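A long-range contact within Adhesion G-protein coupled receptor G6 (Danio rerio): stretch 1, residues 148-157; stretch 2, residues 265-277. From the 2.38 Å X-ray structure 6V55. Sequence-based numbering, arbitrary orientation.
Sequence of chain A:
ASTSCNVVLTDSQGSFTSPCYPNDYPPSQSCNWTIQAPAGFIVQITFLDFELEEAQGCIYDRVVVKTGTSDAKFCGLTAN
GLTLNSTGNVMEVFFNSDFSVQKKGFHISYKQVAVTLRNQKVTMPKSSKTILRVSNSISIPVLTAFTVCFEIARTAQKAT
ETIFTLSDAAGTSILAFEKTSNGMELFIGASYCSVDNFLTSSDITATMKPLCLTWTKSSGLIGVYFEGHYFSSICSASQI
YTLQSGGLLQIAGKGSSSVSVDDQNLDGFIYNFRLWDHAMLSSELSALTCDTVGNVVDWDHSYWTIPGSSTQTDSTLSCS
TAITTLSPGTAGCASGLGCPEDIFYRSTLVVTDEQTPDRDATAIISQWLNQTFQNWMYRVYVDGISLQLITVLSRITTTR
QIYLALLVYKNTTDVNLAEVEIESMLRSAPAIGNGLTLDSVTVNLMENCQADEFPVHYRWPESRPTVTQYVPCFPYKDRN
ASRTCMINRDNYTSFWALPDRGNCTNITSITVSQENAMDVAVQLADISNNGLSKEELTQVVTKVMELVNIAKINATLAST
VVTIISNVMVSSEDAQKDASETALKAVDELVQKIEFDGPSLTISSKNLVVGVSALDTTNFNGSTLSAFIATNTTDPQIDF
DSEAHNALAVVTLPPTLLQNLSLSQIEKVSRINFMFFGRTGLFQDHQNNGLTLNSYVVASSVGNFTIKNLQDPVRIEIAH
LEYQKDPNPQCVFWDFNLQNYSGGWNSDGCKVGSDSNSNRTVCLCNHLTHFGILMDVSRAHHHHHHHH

Stretch 1 148-157: VCFEIARTAQ
Stretch 2, residues 265-277: NLDGFIYNFRLWD

A beta bulge interrupts an otherwise regular antiparallel pairing: between the Cys-149/Arg-274 and Glu-151/Tyr-271 bridges, stretch 1 spends one residue, Phe-150, where stretch 2 spends two, Asn-272 and Phe-273. Asn-272 makes the extra step by adopting phi/psi 63/45, a left-handed conformation that asparagine tolerates well; Phe-273 follows at -75/119. Strand 148-154 and the strand beginning at Gly-268 run at 171° to each other, their axes approaching to 4.6 Å, and the stretches together bury 878 Å².

Three hydrogen-bonded pairs fix the register. Cys-149 N to Arg-274 O is 3.1 Å and Arg-274 N to Cys-149 O 2.9 Å; Glu-151 N to Tyr-271 O is 2.7 Å and Tyr-271 N to Glu-151 O 2.9 Å, the latter bent to 133° at the hydrogen; Ala-153 N to Phe-269 O is 3.0 Å and Phe-269 N to Ala-153 O 2.8 Å. Beyond the strand, Thr-155 N extends the ladder to Asp-267 O at 3.1 Å. Val-148/Leu-275, Ile-152/Ile-270 and Arg-154/Gly-268 form the non-hydrogen-bonded bridges, with CA-H...O contacts such as Val-148 CA to Arg-274 O (3.3 Å) and Ile-270 CA to Glu-151 O (3.3 Å).

At the bulge, Cys-149 O lies 3.1 Å from Asn-272 O; both are acceptors, so no hydrogen bond joins them. Arg-274 (chi1 m, chi2 t, chi3 m) folds back so that its NE donates to Asn-272 O at 3.2 Å, bracing the bulge from within its own strand.

On the face carrying Val-148 and Ile-152, apolar side chains pack. Phe-150 (chi1 p, 45°) and Phe-273 (chi1 t), whose CA-to-CB bonds point sideways, lie with ring planes 16° apart but slid, centroids 5.7 Å apart, so they barely overlap; Phe-150 CD1 meets Phe-273 CE2 at 3.6 Å. Val-148 CG2 approaches Phe-273 CZ at 3.7 Å, and Phe-150 CB lies 4.0 Å from Ile-270 CD1. Ile-152 (t, p) sends CD1 to 3.8 Å from Ile-270 CG1 and 4.2 Å from Leu-266 CD2. These branched and aromatic groups suit their apolar neighbours, though Ile-152 CD1 also lies 3.3 Å from Phe-269 O.

The other face, bearing Cys-149, Glu-151 and Ala-153, is more mixed. Cys-149 (chi1 m) sets SG 3.6 Å from Trp-276 CZ3, an oblique sulfur-aromatic contact. Partly exposed Glu-151 (chi1 m) lays its aliphatic CG 3.8 Å from Tyr-271 CD1 (chi1 t), while Tyr-271 OH is hydrogen-bonded elsewhere in the structure. Ala-153 is small and buried opposite Phe-269, whose ring (chi1 m) leads away.

Gly-268 adopts 154/-154, which by itself calls for glycine; an ideal CB would lie 2.3 Å from Ala-153 O and 2.6 Å from Arg-154 CA. Its absence permits the close 4.0 Å approach of Gly-268 CA to Arg-154 CA. Arg-154 is modelled only to CB, 3.3 Å from Asp-267 O. At this end of the pairing, Thr-155 OG1 (chi1 p) reaches 3.3 Å from Asp-267 CB.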

ATOM      1  N   VAL A 148     -16.644   6.911  44.847  1.00 32.32           N
ATOM      2  CA  VAL A 148     -15.591   7.503  44.028  1.00 34.98           C
ATOM      3  C   VAL A 148     -14.358   6.613  44.137  1.00 33.86           C
ATOM      4  O   VAL A 148     -13.983   6.204  45.239  1.00 32.12           O
ATOM      5  CB  VAL A 148     -15.302   8.975  44.415  1.00 32.51           C
ATOM      6  CG1 VAL A 148     -15.180   9.174  45.920  1.00 39.78           C
ATOM      7  CG2 VAL A 148     -14.054   9.517  43.723  1.00 32.23           C
ATOM      8  N   CYS A 149     -13.777   6.242  42.985  1.00 36.36           N
ATOM      9  CA  CYS A 149     -12.516   5.511  42.942  1.00 38.00           C
ATOM     10  C   CYS A 149     -11.526   6.201  42.027  1.00 39.92           C
ATOM     11  O   CYS A 149     -11.888   6.713  40.964  1.00 43.87           O
ATOM     12  CB  CYS A 149     -12.660   4.080  42.437  1.00 44.25           C
ATOM     13  SG  CYS A 149     -14.119   3.232  42.980  1.00 56.20           S
ATOM     14  N   PHE A 150     -10.267   6.152  42.417  1.00 39.63           N
ATOM     15  CA  PHE A 150      -9.198   6.663  41.584  1.00 41.40           C
ATOM     16  C   PHE A 150      -7.941   5.898  41.952  1.00 43.17           C
ATOM     17  O   PHE A 150      -7.933   5.100  42.893  1.00 44.62           O
ATOM     18  CB  PHE A 150      -9.021   8.189  41.741  1.00 42.50           C
ATOM     19  CG  PHE A 150      -9.036   8.672  43.164  1.00 43.04           C
ATOM     20  CD1 PHE A 150     -10.224   9.086  43.767  1.00 42.74           C
ATOM     21  CD2 PHE A 150      -7.856   8.741  43.888  1.00 43.71           C
ATOM     22  CE1 PHE A 150     -10.234   9.522  45.077  1.00 43.79           C
ATOM     23  CE2 PHE A 150      -7.851   9.182  45.191  1.00 44.81           C
ATOM     24  CZ  PHE A 150      -9.047   9.569  45.791  1.00 46.44           C
ATOM     25  N   GLU A 151      -6.887   6.119  41.173  1.00 42.63           N
ATOM     26  CA  GLU A 151      -5.548   5.656  41.502  1.00 41.53           C
ATOM     27  C   GLU A 151      -4.701   6.903  41.706  1.00 38.95           C
ATOM     28  O   GLU A 151      -4.721   7.808  40.864  1.00 38.79           O
ATOM     29  CB  GLU A 151      -4.983   4.739  40.404  1.00 43.71           C
ATOM     30  CG  GLU A 151      -5.912   3.561  40.016  1.00 50.00           C
ATOM     31  CD  GLU A 151      -5.169   2.263  39.619  1.00 54.77           C
ATOM     32  OE1 GLU A 151      -5.847   1.298  39.171  1.00 52.31           O
ATOM     33  OE2 GLU A 151      -3.917   2.208  39.747  1.00 57.55           O
ATOM     34  N   ILE A 152      -4.011   6.982  42.844  1.00 35.10           N
ATOM     35  CA  ILE A 152      -3.314   8.200  43.240  1.00 37.46           C
ATOM     36  C   ILE A 152      -1.834   7.869  43.443  1.00 44.15           C
ATOM     37  O   ILE A 152      -1.488   6.733  43.802  1.00 44.72           O
ATOM     38  CB  ILE A 152      -3.975   8.827  44.502  1.00 36.23           C
ATOM     39  CG1 ILE A 152      -3.511  10.271  44.763  1.00 38.36           C
ATOM     40  CG2 ILE A 152      -3.814   7.961  45.732  1.00 32.17           C
ATOM     41  CD1 ILE A 152      -3.717  11.191  43.578  1.00 38.20           C
ATOM     42  N   ALA A 153      -0.963   8.838  43.125  1.00 45.54           N
ATOM     43  CA  ALA A 153       0.478   8.734  43.331  1.00 44.31           C
ATOM     44  C   ALA A 153       1.100  10.128  43.369  1.00 49.99           C
ATOM     45  O   ALA A 153       0.673  11.038  42.652  1.00 50.33           O
ATOM     46  CB  ALA A 153       1.176   7.882  42.259  1.00 35.67           C
ATOM     47  N   ARG A 154       2.132  10.293  44.194  1.00 55.58           N
ATOM     48  CA  ARG A 154       2.618  11.639  44.465  1.00 62.38           C
ATOM     49  C   ARG A 154       4.132  11.765  44.332  1.00 63.33           C
ATOM     50  O   ARG A 154       4.886  10.785  44.370  1.00 56.97           O
ATOM     51  CB  ARG A 154       2.210  12.109  45.865  1.00 66.92           C
ATOM     52  N   THR A 155       4.559  13.022  44.181  1.00 67.51           N
ATOM     53  CA  THR A 155       5.962  13.416  44.243  1.00 66.56           C
ATOM     54  C   THR A 155       6.344  13.894  45.644  1.00 68.96           C
ATOM     55  O   THR A 155       7.091  13.211  46.349  1.00 67.38           O
ATOM     56  CB  THR A 155       6.255  14.501  43.183  1.00 59.16           C
ATOM     57  OG1 THR A 155       5.864  15.790  43.673  1.00 56.95           O
ATOM     58  CG2 THR A 155       5.518  14.207  41.882  1.00 54.00           C
ATOM     59  N   ALA A 156       5.808  15.033  46.081  1.00 72.76           N
ATOM     60  CA  ALA A 156       6.208  15.687  47.322  1.00 75.18           C
ATOM     61  C   ALA A 156       5.149  15.497  48.412  1.00 79.41           C
ATOM     62  O   ALA A 156       4.092  14.892  48.205  1.00 82.36           O
ATOM     63  CB  ALA A 156       6.478  17.173  47.074  1.00 73.32           C
ATOM     64  N   GLN A 157       5.459  16.022  49.598  1.00 78.05           N
ATOM     65  CA  GLN A 157       4.576  15.961  50.751  1.00 76.76           C
ATOM     66  C   GLN A 157       4.269  17.365  51.248  1.00 77.44           C
ATOM     67  O   GLN A 157       5.054  18.296  51.044  1.00 80.14           O
ATOM     68  CB  GLN A 157       5.196  15.147  51.894  1.00 76.64           C
ATOM     69  CG  GLN A 157       5.828  13.846  51.454  1.00 76.35           C
ATOM     70  CD  GLN A 157       5.041  12.636  51.915  1.00 76.39           C
ATOM     71  OE1 GLN A 157       4.267  12.705  52.874  1.00 75.47           O
ATOM     72  NE2 GLN A 157       5.216  11.521  51.214  1.00 76.68           N
ATOM     73  N   ASN A 265      -2.717  22.269  46.736  1.00 76.22           N
ATOM     74  CA  ASN A 265      -3.035  21.071  45.975  1.00 70.21           C
ATOM     75  C   ASN A 265      -1.932  20.058  46.212  1.00 63.70           C
ATOM     76  O   ASN A 265      -0.798  20.420  46.538  1.00 66.02           O
ATOM     77  CB  ASN A 265      -3.170  21.369  44.477  1.00 67.60           C
ATOM     78  N   LEU A 266      -2.275  18.781  46.053  1.00 56.19           N
ATOM     79  CA  LEU A 266      -1.267  17.733  46.083  1.00 51.22           C
ATOM     80  C   LEU A 266      -0.386  17.835  44.838  1.00 57.72           C
ATOM     81  O   LEU A 266      -0.772  18.416  43.814  1.00 51.98           O
ATOM     82  CB  LEU A 266      -1.932  16.348  46.184  1.00 44.55           C
ATOM     83  CG  LEU A 266      -1.153  15.025  46.366  1.00 40.44           C
ATOM     84  CD1 LEU A 266      -1.609  14.225  47.569  1.00 34.78           C
ATOM     85  CD2 LEU A 266      -1.227  14.171  45.103  1.00 39.29           C
ATOM     86  N   ASP A 267       0.839  17.337  44.968  1.00 64.06           N
ATOM     87  CA  ASP A 267       1.778  17.237  43.861  1.00 65.56           C
ATOM     88  C   ASP A 267       1.786  15.788  43.388  1.00 61.62           C
ATOM     89  O   ASP A 267       2.109  14.897  44.177  1.00 55.56           O
ATOM     90  CB  ASP A 267       3.178  17.649  44.318  1.00 70.23           C
ATOM     91  CG  ASP A 267       3.234  19.067  44.850  1.00 76.04           C
ATOM     92  OD1 ASP A 267       4.132  19.355  45.677  1.00 77.34           O
ATOM     93  OD2 ASP A 267       2.381  19.887  44.442  1.00 77.29           O
ATOM     94  N   GLY A 268       1.417  15.546  42.130  1.00 62.57           N
ATOM     95  CA  GLY A 268       1.600  14.191  41.611  1.00 63.18           C
ATOM     96  C   GLY A 268       0.626  13.854  40.487  1.00 63.18           C
ATOM     97  O   GLY A 268       0.149  14.739  39.775  1.00 61.94           O
ATOM     98  N   PHE A 269       0.368  12.545  40.371  1.00 63.18           N
ATOM     99  CA  PHE A 269      -0.397  11.906  39.305  1.00 65.76           C
ATOM    100  C   PHE A 269      -1.710  11.327  39.833  1.00 62.51           C
ATOM    101  O   PHE A 269      -1.765  10.814  40.953  1.00 62.65           O
ATOM    102  CB  PHE A 269       0.388  10.744  38.673  1.00 72.45           C
ATOM    103  CG  PHE A 269       1.630  11.125  37.930  1.00 81.22           C
ATOM    104  CD1 PHE A 269       2.607  10.152  37.711  1.00 81.11           C
ATOM    105  CD2 PHE A 269       1.814  12.404  37.414  1.00 85.16           C
ATOM    106  CE1 PHE A 269       3.748  10.441  37.010  1.00 81.32           C
ATOM    107  CE2 PHE A 269       2.966  12.712  36.713  1.00 84.97           C
ATOM    108  CZ  PHE A 269       3.936  11.721  36.505  1.00 83.54           C
ATOM    109  N   ILE A 270      -2.757  11.353  38.992  1.00 58.97           N
ATOM    110  CA  ILE A 270      -4.004  10.626  39.236  1.00 50.17           C
ATOM    111  C   ILE A 270      -4.419   9.873  37.970  1.00 42.96           C
ATOM    112  O   ILE A 270      -4.010  10.199  36.850  1.00 43.61           O
ATOM    113  CB  ILE A 270      -5.138  11.557  39.739  1.00 45.30           C
ATOM    114  CG1 ILE A 270      -6.111  10.839  40.691  1.00 47.42           C
ATOM    115  CG2 ILE A 270      -5.821  12.271  38.594  1.00 40.58           C
ATOM    116  CD1 ILE A 270      -7.192  11.726  41.277  1.00 47.44           C
ATOM    117  N   TYR A 271      -5.208   8.817  38.169  1.00 38.08           N
ATOM    118  CA  TYR A 271      -5.557   7.903  37.087  1.00 36.48           C
ATOM    119  C   TYR A 271      -6.881   7.247  37.433  1.00 31.58           C
ATOM    120  O   TYR A 271      -7.108   6.917  38.597  1.00 35.11           O
ATOM    121  CB  TYR A 271      -4.457   6.836  36.871  1.00 35.54           C
ATOM    122  CG  TYR A 271      -4.816   5.702  35.926  1.00 34.62           C
ATOM    123  CD1 TYR A 271      -4.950   4.376  36.384  1.00 36.33           C
ATOM    124  CD2 TYR A 271      -5.014   5.955  34.581  1.00 31.73           C
ATOM    125  CE1 TYR A 271      -5.286   3.329  35.492  1.00 37.49           C
ATOM    126  CE2 TYR A 271      -5.345   4.941  33.690  1.00 34.01           C
ATOM    127  CZ  TYR A 271      -5.486   3.627  34.140  1.00 38.78           C
ATOM    128  OH  TYR A 271      -5.829   2.620  33.238  1.00 42.19           O
ATOM    129  N   ASN A 272      -7.743   7.094  36.416  1.00 29.99           N
ATOM    130  CA  ASN A 272      -8.989   6.305  36.465  1.00 33.86           C
ATOM    131  C   ASN A 272     -10.018   6.845  37.476  1.00 37.95           C
ATOM    132  O   ASN A 272     -10.668   6.084  38.204  1.00 38.65           O
ATOM    133  CB  ASN A 272      -8.710   4.814  36.689  1.00 31.68           C
ATOM    134  CG  ASN A 272      -9.685   3.943  35.938  1.00 30.78           C
ATOM    135  OD1 ASN A 272     -10.385   4.419  35.036  1.00 33.36           O
ATOM    136  ND2 ASN A 272      -9.762   2.673  36.311  1.00 29.96           N
ATOM    137  N   PHE A 273     -10.206   8.170  37.474  1.00 36.18           N
ATOM    138  CA  PHE A 273     -11.154   8.816  38.380  1.00 39.30           C
ATOM    139  C   PHE A 273     -12.580   8.573  37.891  1.00 34.64           C
ATOM    140  O   PHE A 273     -12.954   9.006  36.794  1.00 28.93           O
ATOM    141  CB  PHE A 273     -10.871  10.316  38.483  1.00 42.89           C
ATOM    142  CG  PHE A 273     -11.622  11.015  39.602  1.00 42.82           C
ATOM    143  CD1 PHE A 273     -12.890  11.573  39.386  1.00 41.70           C
ATOM    144  CD2 PHE A 273     -11.044  11.150  40.845  1.00 42.82           C
ATOM    145  CE1 PHE A 273     -13.573  12.207  40.402  1.00 41.38           C
ATOM    146  CE2 PHE A 273     -11.724  11.798  41.868  1.00 44.84           C
ATOM    147  CZ  PHE A 273     -12.990  12.328  41.643  1.00 41.63           C
ATOM    148  N   ARG A 274     -13.380   7.909  38.722  1.00 31.68           N
ATOM    149  CA  ARG A 274     -14.752   7.557  38.383  1.00 34.17           C
ATOM    150  C   ARG A 274     -15.668   7.839  39.573  1.00 33.81           C
ATOM    151  O   ARG A 274     -15.235   7.840  40.726  1.00 30.51           O
ATOM    152  CB  ARG A 274     -14.868   6.077  37.956  1.00 33.07           C
ATOM    153  CG  ARG A 274     -14.023   5.637  36.745  1.00 31.73           C
ATOM    154  CD  ARG A 274     -13.769   4.128  36.752  1.00 33.77           C
ATOM    155  NE  ARG A 274     -12.703   3.732  37.673  1.00 36.66           N
ATOM    156  CZ  ARG A 274     -12.537   2.491  38.140  1.00 35.09           C
ATOM    157  NH1 ARG A 274     -13.378   1.522  37.769  1.00 30.59           N
ATOM    158  NH2 ARG A 274     -11.539   2.222  38.989  1.00 32.98           N
ATOM    159  N   LEU A 275     -16.950   8.087  39.274  1.00 34.66           N
ATOM    160  CA  LEU A 275     -17.964   8.450  40.263  1.00 30.67           C
ATOM    161  C   LEU A 275     -19.278   7.749  39.946  1.00 30.49           C
ATOM    162  O   LEU A 275     -19.658   7.630  38.780  1.00 33.13           O
ATOM    163  CB  LEU A 275     -18.183   9.968  40.296  1.00 31.07           C
ATOM    164  CG  LEU A 275     -19.148  10.604  41.300  1.00 31.78           C
ATOM    165  CD1 LEU A 275     -18.800  10.205  42.724  1.00 32.31           C
ATOM    166  CD2 LEU A 275     -19.087  12.102  41.131  1.00 32.07           C
ATOM    167  N   TRP A 276     -19.978   7.311  40.988  1.00 30.93           N
ATOM    168  CA  TRP A 276     -21.227   6.571  40.857  1.00 39.41           C
ATOM    169  C   TRP A 276     -22.302   7.160  41.763  1.00 37.59           C
ATOM    170  O   TRP A 276     -22.014   7.843  42.747  1.00 32.05           O
ATOM    171  CB  TRP A 276     -21.064   5.098  41.243  1.00 40.79           C
ATOM    172  CG  TRP A 276     -20.361   4.206  40.274  1.00 40.04           C
ATOM    173  CD1 TRP A 276     -20.938   3.365  39.356  1.00 40.22           C
ATOM    174  CD2 TRP A 276     -18.947   4.008  40.166  1.00 37.80           C
ATOM    175  NE1 TRP A 276     -19.966   2.674  38.671  1.00 37.43           N
ATOM    176  CE2 TRP A 276     -18.737   3.048  39.151  1.00 36.99           C
ATOM    177  CE3 TRP A 276     -17.833   4.550  40.829  1.00 36.97           C
ATOM    178  CZ2 TRP A 276     -17.460   2.623  38.783  1.00 38.00           C
ATOM    179  CZ3 TRP A 276     -16.557   4.120  40.467  1.00 31.86           C
ATOM    180  CH2 TRP A 276     -16.383   3.172  39.452  1.00 34.46           C
ATOM    181  N   ASP A 277     -23.551   6.787  41.447  1.00 41.96           N
ATOM    182  CA  ASP A 277     -24.782   7.240  42.088  1.00 37.67           C
ATOM    183  C   ASP A 277     -25.066   6.569  43.423  1.00 36.78           C
ATOM    184  O   ASP A 277     -25.878   7.079  44.201  1.00 36.64           O
ATOM    185  CB  ASP A 277     -25.958   6.944  41.164  1.00 39.06           C
ATOM    186  CG  ASP A 277     -26.556   8.179  40.583  1.00 47.68           C
ATOM    187  OD1 ASP A 277     -26.115   9.280  40.990  1.00 48.95           O
ATOM    188  OD2 ASP A 277     -27.471   8.048  39.728  1.00 53.04           O
TER